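Local coordinates for protein glutathione peroxidase (PDB 2V1M) that catalyses the reduction of hydrogen peroxide by glutathione, giving glutathione disulfide and water, as a member of the glutathione peroxidase family in the thioredoxin clan, at residues 104-109 / 128-133. Numbering follows the deposited sequence. Where two conformers were deposited one is given.
Sequences IKVNGS and NNIKWN. With SO4 (sulfate ion), chain B; SO4 (sulfate ion), chain C.
Asn107 reads both backbone groups of Ile130 with its one amide, an example of how a single asparagine side chain can answer an N-H with OD1 and a carbonyl oxygen with ND2 where two loops meet. Its OD1 accepts from Ile130 N at 2.9 Å, the donor lying in the carbonyl plane on a lone pair. In return ND2 donates to Ile130 O, also at 2.9 Å and straighter (N-H...O 161°), with that oxygen nearly in the amide plane. Two bonds to a single residue fix the rotation of the amide and tell its oxygen from its nitrogen. OD1 takes a second hydrogen bond from Lys119 NZ, whose charge would be expected to polarise the carbonyl; the same ammonium reaches Val106 O.

Less certain is the part of Asn129, which was deposited in two conformers. In the one given, its amide stacks on that of Asn107, the planes 17° apart and the CG atoms 3.7 Å from each other. With CG of Asn129 turned beside its own backbone N (chi1 -85°), OD1 is placed to receive a hydrogen bond from a water at 2.8 Å, and this water accepts from Gly108 N. Beside the amide pair, Val106 CG2 meets Ile130 CG1 at 3.6 Å, the two buried side chains crossing at about a right angle. Lys131 NZ, in the conformer given, donates to a sulfate probably from the crystallisation liquor.

Segment 128-133 runs on to Asn133, whose ND2 donates to the cysteinesulfonic acid at position 43, the active-site position by similarity. Gln74 OE1 accepts from the backbone N of both Val106 and Asn107. The contact thus ties the loop entering helix 113-121 to the loop leaving it: Tyr115 and Lys119 of that helix touch the paired residues, Asn38 of the central strand 33-39 packs against Val106 and Ile130, and 128-133 then leads on to strand 136-139.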
ATOM      1  N   ILE A 104       5.370  -9.744  -1.597  1.00  3.21           N
ATOM      2  CA  ILE A 104       6.358  -9.602  -0.545  1.00  3.64           C
ATOM      3  C   ILE A 104       5.812 -10.184   0.746  1.00  3.35           C
ATOM      4  O   ILE A 104       4.617 -10.531   0.875  1.00  4.31           O
ATOM      5  CB  ILE A 104       6.724  -8.127  -0.318  1.00  3.87           C
ATOM      6  CG1 ILE A 104       5.495  -7.303   0.087  1.00  4.73           C
ATOM      7  CG2 ILE A 104       7.464  -7.558  -1.561  1.00  6.66           C
ATOM      8  CD1 ILE A 104       5.833  -5.932   0.701  1.00  5.37           C
ATOM      9  N   LYS A 105       6.686 -10.241   1.741  1.00  3.37           N
ATOM     10  CA  LYS A 105       6.275 -10.452   3.147  1.00  3.44           C
ATOM     11  C   LYS A 105       6.264  -9.080   3.838  1.00  3.68           C
ATOM     12  O   LYS A 105       7.065  -8.176   3.523  1.00  3.29           O
ATOM     13  CB  LYS A 105       7.230 -11.405   3.848  1.00  4.04           C
ATOM     14  CG  LYS A 105       7.044 -12.834   3.305  1.00  4.21           C
ATOM     15  CD  LYS A 105       8.104 -13.779   3.875  1.00  5.61           C
ATOM     16  CE  LYS A 105       7.785 -15.196   3.412  1.00  9.10           C
ATOM     17  NZ  LYS A 105       8.635 -16.189   4.100  0.50  9.26           N
ATOM     18  N   VAL A 106       5.346  -8.961   4.792  1.00  3.29           N
ATOM     19  CA  VAL A 106       5.202  -7.745   5.618  1.00  3.24           C
ATOM     20  C   VAL A 106       5.568  -7.959   7.090  1.00  3.29           C
ATOM     21  O   VAL A 106       5.825  -6.981   7.787  1.00  3.81           O
ATOM     22  CB  VAL A 106       3.798  -7.119   5.490  1.00  3.16           C
ATOM     23  CG1 VAL A 106       3.473  -6.813   4.028  1.00  3.87           C
ATOM     24  CG2 VAL A 106       2.724  -8.026   6.118  1.00  3.45           C
ATOM     25  N   ASN A 107       5.593  -9.227   7.528  1.00  3.51           N
ATOM     26  CA  ASN A 107       5.972  -9.602   8.884  1.00  4.25           C
ATOM     27  C   ASN A 107       7.143 -10.573   8.873  1.00  4.54           C
ATOM     28  O   ASN A 107       7.378 -11.270   7.892  1.00  4.65           O
ATOM     29  CB  ASN A 107       4.809 -10.235   9.650  1.00  4.81           C
ATOM     30  CG  ASN A 107       3.710  -9.261   9.993  1.00  4.24           C
ATOM     31  OD1 ASN A 107       3.932  -8.066  10.235  1.00  4.62           O
ATOM     32  ND2 ASN A 107       2.505  -9.768  10.038  1.00  4.78           N
ATOM     33  N   GLY A 108       7.858 -10.598   9.999  1.00  5.23           N
ATOM     34  CA  GLY A 108       8.992 -11.482  10.172  1.00  6.68           C
ATOM     35  C   GLY A 108      10.267 -10.932   9.602  1.00  6.09           C
ATOM     36  O   GLY A 108      10.308  -9.838   9.056  1.00  6.06           O
ATOM     37  N   SER A 109      11.347 -11.697   9.785  1.00  7.12           N
ATOM     38  CA  SER A 109      12.663 -11.174   9.418  1.00  7.53           C
ATOM     39  C   SER A 109      12.902 -11.100   7.917  1.00  6.51           C
ATOM     40  O   SER A 109      13.847 -10.424   7.502  1.00  7.36           O
ATOM     41  CB  SER A 109      13.787 -11.960  10.082  1.00 10.42           C
ATOM     42  OG  SER A 109      13.719 -13.285   9.659  1.00 14.19           O
ATOM     43  N   ASN A 128       2.561  -4.767  17.112  1.00  4.22           N
ATOM     44  CA  ASN A 128       3.039  -4.066  15.935  1.00  3.88           C
ATOM     45  C   ASN A 128       2.994  -4.820  14.602  1.00  3.54           C
ATOM     46  O   ASN A 128       3.068  -4.186  13.541  1.00  3.53           O
ATOM     47  CB  ASN A 128       4.441  -3.491  16.143  1.00  4.67           C
ATOM     48  CG  ASN A 128       4.644  -2.214  15.341  1.00  4.00           C
ATOM     49  OD1 ASN A 128       3.670  -1.488  15.091  1.00  4.41           O
ATOM     50  ND2 ASN A 128       5.862  -1.904  14.968  1.00  5.32           N
ATOM     51  N   ASN A 129       3.026  -6.152  14.586  0.50  3.65           N
ATOM     52  CA  ASN A 129       2.930  -6.863  13.303  0.80  3.70           C
ATOM     53  C   ASN A 129       1.669  -6.422  12.563  0.50  3.67           C
ATOM     54  O   ASN A 129       0.651  -6.096  13.151  0.50  3.43           O
ATOM     55  CB  ASN A 129       2.820  -8.391  13.517  0.80  4.68           C
ATOM     56  CG  ASN A 129       4.175  -9.064  13.680  0.50  3.89           C
ATOM     57  OD1 ASN A 129       5.198  -8.391  13.861  0.50  5.66           O
ATOM     58  ND2 ASN A 129       4.197 -10.392  13.578  0.50  6.20           N
ATOM     59  N   ILE A 130       1.718  -6.493  11.244  1.00  3.65           N
ATOM     60  CA  ILE A 130       0.545  -6.316  10.381  1.00  3.44           C
ATOM     61  C   ILE A 130      -0.448  -7.431  10.748  1.00  3.75           C
ATOM     62  O   ILE A 130      -0.060  -8.610  10.862  1.00  4.48           O
ATOM     63  CB  ILE A 130       0.928  -6.381   8.891  1.00  3.45           C
ATOM     64  CG1 ILE A 130       2.036  -5.387   8.529  1.00  3.42           C
ATOM     65  CG2 ILE A 130      -0.305  -6.236   8.004  1.00  3.63           C
ATOM     66  CD1 ILE A 130       1.718  -3.935   8.892  1.00  4.37           C
ATOM     67  N   LYS A 131      -1.711  -7.062  10.927  1.00  3.91           N
ATOM     68  CA  LYS A 131      -2.655  -8.017  11.479  0.50  3.93           C
ATOM     69  C   LYS A 131      -3.415  -8.849  10.466  1.00  3.57           C
ATOM     70  O   LYS A 131      -3.808  -9.980  10.775  1.00  4.03           O
ATOM     71  CB  LYS A 131      -3.641  -7.318  12.378  0.50  3.86           C
ATOM     72  CG  LYS A 131      -3.011  -6.834  13.658  0.50  3.00           C
ATOM     73  CD  LYS A 131      -3.993  -5.937  14.413  0.50  2.78           C
ATOM     74  CE  LYS A 131      -3.500  -5.525  15.787  0.50  2.38           C
ATOM     75  NZ  LYS A 131      -2.186  -4.849  15.748  0.50  2.80           N
ATOM     76  N   TRP A 132      -3.625  -8.329   9.262  1.00  2.92           N
ATOM     77  CA  TRP A 132      -4.299  -9.093   8.213  1.00  2.99           C
ATOM     78  C   TRP A 132      -4.054  -8.371   6.884  1.00  2.74           C
ATOM     79  O   TRP A 132      -3.363  -7.339   6.830  1.00  3.06           O
ATOM     80  CB  TRP A 132      -5.819  -9.290   8.516  1.00  3.03           C
ATOM     81  CG  TRP A 132      -6.387 -10.498   7.839  1.00  3.04           C
ATOM     82  CD1 TRP A 132      -7.323 -10.525   6.838  1.00  3.38           C
ATOM     83  CD2 TRP A 132      -6.017 -11.866   8.073  1.00  3.30           C
ATOM     84  NE1 TRP A 132      -7.559 -11.830   6.444  1.00  3.48           N
ATOM     85  CE2 TRP A 132      -6.763 -12.668   7.177  1.00  3.34           C
ATOM     86  CE3 TRP A 132      -5.135 -12.510   8.978  1.00  3.54           C
ATOM     87  CZ2 TRP A 132      -6.668 -14.074   7.160  1.00  3.98           C
ATOM     88  CZ3 TRP A 132      -5.050 -13.915   8.960  1.00  4.02           C
ATOM     89  CH2 TRP A 132      -5.816 -14.671   8.047  1.00  3.90           C
ATOM     90  N   ASN A 133      -4.633  -8.910   5.815  1.00  2.92           N
ATOM     91  CA  ASN A 133      -4.635  -8.200   4.533  1.00  3.05           C
ATOM     92  C   ASN A 133      -5.309  -6.833   4.677  1.00  2.87           C
ATOM     93  O   ASN A 133      -6.238  -6.646   5.462  1.00  3.23           O
ATOM     94  CB  ASN A 133      -5.343  -9.048   3.487  1.00  3.19           C
ATOM     95  CG  ASN A 133      -4.826 -10.463   3.449  1.00  3.09           C
ATOM     96  OD1 ASN A 133      -3.638 -10.709   3.190  1.00  3.21           O
ATOM     97  ND2 ASN A 133      -5.716 -11.412   3.749  1.00  3.41           N
TER
HETATM   98  S   SO4 B1171      -3.250  -2.249  13.246  0.80  3.70           S
HETATM   99  O1  SO4 B1171      -2.045  -2.989  13.750  0.80  7.51           O
HETATM  100  O2  SO4 B1171      -4.094  -1.958  14.426  0.80  9.29           O
HETATM  101  O3  SO4 B1171      -2.761  -1.002  12.622  0.80  3.22           O
HETATM  102  O4  SO4 B1171      -4.010  -3.092  12.325  0.80  3.39           O
HETATM  103  S   SO4 C1172       5.121  -4.865  20.069  0.50  4.73           S
HETATM  104  O1  SO4 C1172       5.187  -5.766  21.226  0.50  8.17           O
HETATM  105  O2  SO4 C1172       4.143  -3.816  20.389  0.50  6.16           O
HETATM  106  O3  SO4 C1172       6.457  -4.286  19.895  0.50  8.36           O
HETATM  107  O4  SO4 C1172       4.701  -5.573  18.857  0.50  6.20           O
HETATM  108  O   HOH W   1       7.338  -8.934  12.182  1.00 10.06           O